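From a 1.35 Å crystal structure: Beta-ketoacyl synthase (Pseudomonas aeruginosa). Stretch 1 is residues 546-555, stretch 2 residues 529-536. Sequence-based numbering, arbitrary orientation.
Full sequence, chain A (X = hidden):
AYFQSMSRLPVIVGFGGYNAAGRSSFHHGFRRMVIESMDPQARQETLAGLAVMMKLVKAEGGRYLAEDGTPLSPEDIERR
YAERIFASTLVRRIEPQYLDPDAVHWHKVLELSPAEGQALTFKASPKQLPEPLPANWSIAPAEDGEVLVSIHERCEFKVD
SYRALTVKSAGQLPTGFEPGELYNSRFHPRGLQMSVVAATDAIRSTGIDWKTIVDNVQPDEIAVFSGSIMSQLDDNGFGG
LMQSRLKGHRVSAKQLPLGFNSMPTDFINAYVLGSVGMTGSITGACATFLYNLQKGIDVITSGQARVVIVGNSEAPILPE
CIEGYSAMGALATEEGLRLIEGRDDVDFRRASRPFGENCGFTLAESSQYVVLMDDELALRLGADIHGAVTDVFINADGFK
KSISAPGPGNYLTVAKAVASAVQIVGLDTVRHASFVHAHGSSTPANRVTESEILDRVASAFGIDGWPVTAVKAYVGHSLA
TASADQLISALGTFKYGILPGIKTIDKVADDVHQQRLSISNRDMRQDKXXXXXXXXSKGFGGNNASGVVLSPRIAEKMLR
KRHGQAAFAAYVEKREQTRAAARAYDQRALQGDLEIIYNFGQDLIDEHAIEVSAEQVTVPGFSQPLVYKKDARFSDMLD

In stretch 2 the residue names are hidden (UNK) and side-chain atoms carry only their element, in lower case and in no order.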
# COMPACT_ATOMS: atom_id res chain seq x y z
N SER A 546 -2.91 8.65 15.81
CA SER A 546 -2.55 8.49 17.21
C SER A 546 -3.21 7.24 17.77
O SER A 546 -4.39 6.98 17.51
CB SER A 546 -2.97 9.70 18.04
OG SER A 546 -2.45 10.90 17.51
N GLY A 547 -2.44 6.44 18.49
CA GLY A 547 -2.93 5.21 19.09
C GLY A 547 -2.93 5.24 20.61
O GLY A 547 -2.09 5.92 21.22
N VAL A 548 -3.84 4.48 21.20
CA VAL A 548 -3.96 4.36 22.66
C VAL A 548 -3.58 2.95 23.09
O VAL A 548 -4.18 1.97 22.65
CB VAL A 548 -5.41 4.68 23.12
CG1 VAL A 548 -5.50 4.61 24.64
CG2 VAL A 548 -5.83 6.04 22.63
N VAL A 549 -2.60 2.87 23.97
CA VAL A 549 -2.13 1.59 24.50
C VAL A 549 -2.26 1.61 26.02
O VAL A 549 -1.82 2.56 26.67
CB VAL A 549 -0.64 1.34 24.14
CG1 VAL A 549 -0.25 -0.11 24.45
CG2 VAL A 549 -0.34 1.69 22.69
N LEU A 550 -2.88 0.58 26.56
CA LEU A 550 -3.07 0.41 28.00
C LEU A 550 -2.06 -0.59 28.53
O LEU A 550 -1.70 -1.55 27.84
CB LEU A 550 -4.48 -0.11 28.30
CG LEU A 550 -5.65 0.63 27.64
CD1 LEU A 550 -6.97 -0.02 28.06
CD2 LEU A 550 -5.61 2.11 28.00
N SER A 551 -1.61 -0.39 29.77
CA SER A 551 -0.66 -1.28 30.39
C SER A 551 -1.25 -2.65 30.69
O SER A 551 -2.48 -2.80 30.77
CB SER A 551 -0.19 -0.69 31.74
OG SER A 551 -1.28 -0.70 32.65
N PRO A 552 -0.38 -3.64 30.95
CA PRO A 552 -0.88 -4.91 31.47
C PRO A 552 -1.74 -4.78 32.72
O PRO A 552 -2.75 -5.49 32.83
CB PRO A 552 0.39 -5.70 31.75
CG PRO A 552 1.36 -5.17 30.75
CD PRO A 552 1.06 -3.70 30.64
N ARG A 553 -1.38 -3.90 33.65
CA ARG A 553 -2.18 -3.77 34.87
C ARG A 553 -3.61 -3.36 34.55
O ARG A 553 -4.55 -3.92 35.11
CB ARG A 553 -1.58 -2.75 35.84
CG ARG A 553 -2.32 -2.72 37.17
CD ARG A 553 -1.72 -1.74 38.16
NE ARG A 553 -2.21 -0.39 37.91
CZ ARG A 553 -3.43 0.04 38.23
NH1 ARG A 553 -4.30 -0.79 38.81
NH2 ARG A 553 -3.79 1.29 37.96
N ILE A 554 -3.76 -2.36 33.69
CA ILE A 554 -5.09 -1.89 33.32
C ILE A 554 -5.86 -2.99 32.60
O ILE A 554 -7.01 -3.26 32.89
CB ILE A 554 -5.01 -0.61 32.47
CG1 ILE A 554 -4.37 0.52 33.29
CG2 ILE A 554 -6.39 -0.22 31.92
CD1 ILE A 554 -5.16 1.02 34.46
N ALA A 555 -5.20 -3.64 31.65
CA ALA A 555 -5.84 -4.69 30.87
C ALA A 555 -6.28 -5.84 31.77
O ALA A 555 -7.37 -6.37 31.61
CB ALA A 555 -4.88 -5.18 29.79
N UNK A 529 3.43 4.43 38.50
CA UNK A 529 3.63 3.72 37.23
C UNK A 529 2.78 4.29 36.10
O UNK A 529 1.63 4.65 36.31
c UNK A 529 3.09 3.51 39.61
c UNK A 529 3.32 2.16 39.03
c UNK A 529 3.17 2.29 37.54
N UNK A 530 3.36 4.36 34.91
CA UNK A 530 2.64 4.83 33.74
C UNK A 530 1.72 3.71 33.26
O UNK A 530 2.12 2.55 33.20
c UNK A 530 5.69 6.58 32.13
c UNK A 530 3.58 7.74 32.83
c UNK A 530 3.64 5.25 32.66
c UNK A 530 4.44 6.50 32.99
N UNK A 531 0.47 4.07 32.95
CA UNK A 531 -0.58 3.10 32.64
C UNK A 531 -1.10 3.22 31.23
O UNK A 531 -1.72 2.30 30.74
o UNK A 531 -0.79 0.91 34.80
o UNK A 531 -0.91 1.70 36.84
c UNK A 531 -1.02 1.84 35.60
c UNK A 531 -1.77 3.25 33.60
c UNK A 531 -1.42 3.21 35.09
N UNK A 532 -0.85 4.36 30.59
CA UNK A 532 -1.38 4.63 29.26
C UNK A 532 -0.32 5.31 28.42
O UNK A 532 0.32 6.24 28.89
c UNK A 532 -3.10 5.94 27.92
c UNK A 532 -3.69 4.91 30.15
c UNK A 532 -2.59 5.56 29.33
N UNK A 533 -0.15 4.85 27.18
CA UNK A 533 0.72 5.53 26.23
C UNK A 533 -0.06 5.97 25.00
O UNK A 533 -0.84 5.19 24.43
c UNK A 533 1.86 4.63 25.77
s UNK A 533 3.05 5.48 24.70
N UNK A 534 0.18 7.21 24.58
CA UNK A 534 -0.31 7.72 23.32
C UNK A 534 0.83 7.67 22.31
O UNK A 534 1.86 8.35 22.47
c UNK A 534 -0.80 9.15 23.51
c UNK A 534 -1.89 9.25 24.53
c UNK A 534 -3.17 8.84 24.22
c UNK A 534 -1.64 9.72 25.81
c UNK A 534 -4.18 8.92 25.14
c UNK A 534 -3.92 9.38 26.40
c UNK A 534 -2.65 9.79 26.74
N UNK A 535 0.65 6.85 21.27
CA UNK A 535 1.61 6.74 20.18
C UNK A 535 1.22 7.75 19.10
O UNK A 535 0.10 7.70 18.59
c UNK A 535 1.70 4.21 20.60
c UNK A 535 1.57 5.33 19.55
c UNK A 535 2.94 4.21 21.40
c UNK A 535 2.65 5.20 18.49
N UNK A 536 2.12 8.67 18.77
CA UNK A 536 1.82 9.71 17.81
C UNK A 536 2.67 9.60 16.54
O UNK A 536 3.88 9.36 16.61
c UNK A 536 1.26 12.16 17.62
o UNK A 536 0.13 11.92 17.16
n UNK A 536 1.91 13.29 17.39
c UNK A 536 2.00 11.10 18.42

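At position 529 three side-chain carbons close a ring onto the backbone nitrogen. The closest side-chain approach to stretch 1 is 6.0 Å, from CB of position 529 to Arg553 NE. Only proline closes such a ring, and Pro529 takes no part in the contact.

Position 530 carries four carbons forked at the second, and its CA-to-CB bond points away from stretch 1. The branching is that of leucine, and the side chain of Leu530 is buried among other parts of the structure.

Position 531 has three carbons in a row, the last bearing two oxygens: a carboxylate at the end of a two-methylene arm. CB points sideways, but the end of the chain bends nearer to stretch 1, where one oxygen lies 2.7 Å from Ser551 OG and the other 2.7 Å from Arg553 NE. A three-carbon acid is glutamate. Ser551 OG donates to Glu531 OE1, while Arg553 forms a salt bridge with OE2, which lies at the edge of the guanidinium near its plane; a second, weak bond runs from Arg553 NH2 to Glu531 OE2 at 3.1 Å. The aliphatic part is used as well, with Glu531 CB 3.8 Å from Ile554 CG1.

At position 532 one carbon carries two others, one of them 4.0 Å from Leu550 CD2 and the other 4.3 Å from Val548 CG1. This is valine, and both methyls of Val532 find apolar partners.

Position 533 shows one carbon and then one sulfur, its CB 4.4 Å from Val549 CB across a hydrogen-bonded pair: a cysteine. Cys533 N donates to Val549 O and Val549 N to Cys533 O, both at 2.9 Å.

Position 534 has one carbon followed by a six-carbon ring with no heteroatom. The ring leans nearer to stretch 1 than its CB direction suggests and packs against Val548 CG2. It is phenylalanine, with Phe534 CE1 4.2 Å from Val548 CG2.

Four carbons at position 535 fork at the first, one arm being two carbons long; one carbon lies 3.9 Å from Val549 CG2. This is isoleucine, and the near atom is Ile535 CG1. Opposite it is Gly547, which has no side chain; the backbones pair through Ile535 N to Gly547 O at 2.9 Å and Gly547 N to Ile535 O at 2.8 Å.

At position 536 two carbons end in one oxygen and one nitrogen, the oxygen 2.8 Å from Ser546 OG. The amide is that of asparagine, and Ser546 OG donates to Asn536 OD1.

The core of the contact is an antiparallel pairing of strands 546-550 and 532-536; the two stretches together bury 596 Å², both sides summed. Four backbone hydrogen bonds set the register, and side chains alternate between the sheet's faces: Val532, Phe534 and Asn536 share one with Leu550, Val548 and Ser546, while Cys533 and Ile535 lie with Val549 on the other. Beyond the strand ends, Ser551 N still donates to Glu531 O at 2.9 Å. Ser551 is also the N-cap of the following helix, its OG accepting from Ile554 N at 3.2 Å while donating to Glu531, so the carboxylate ties both the cap and the first turn of the helix to the strand pair.

Stretch 2 (529-536) PLEVCFIN
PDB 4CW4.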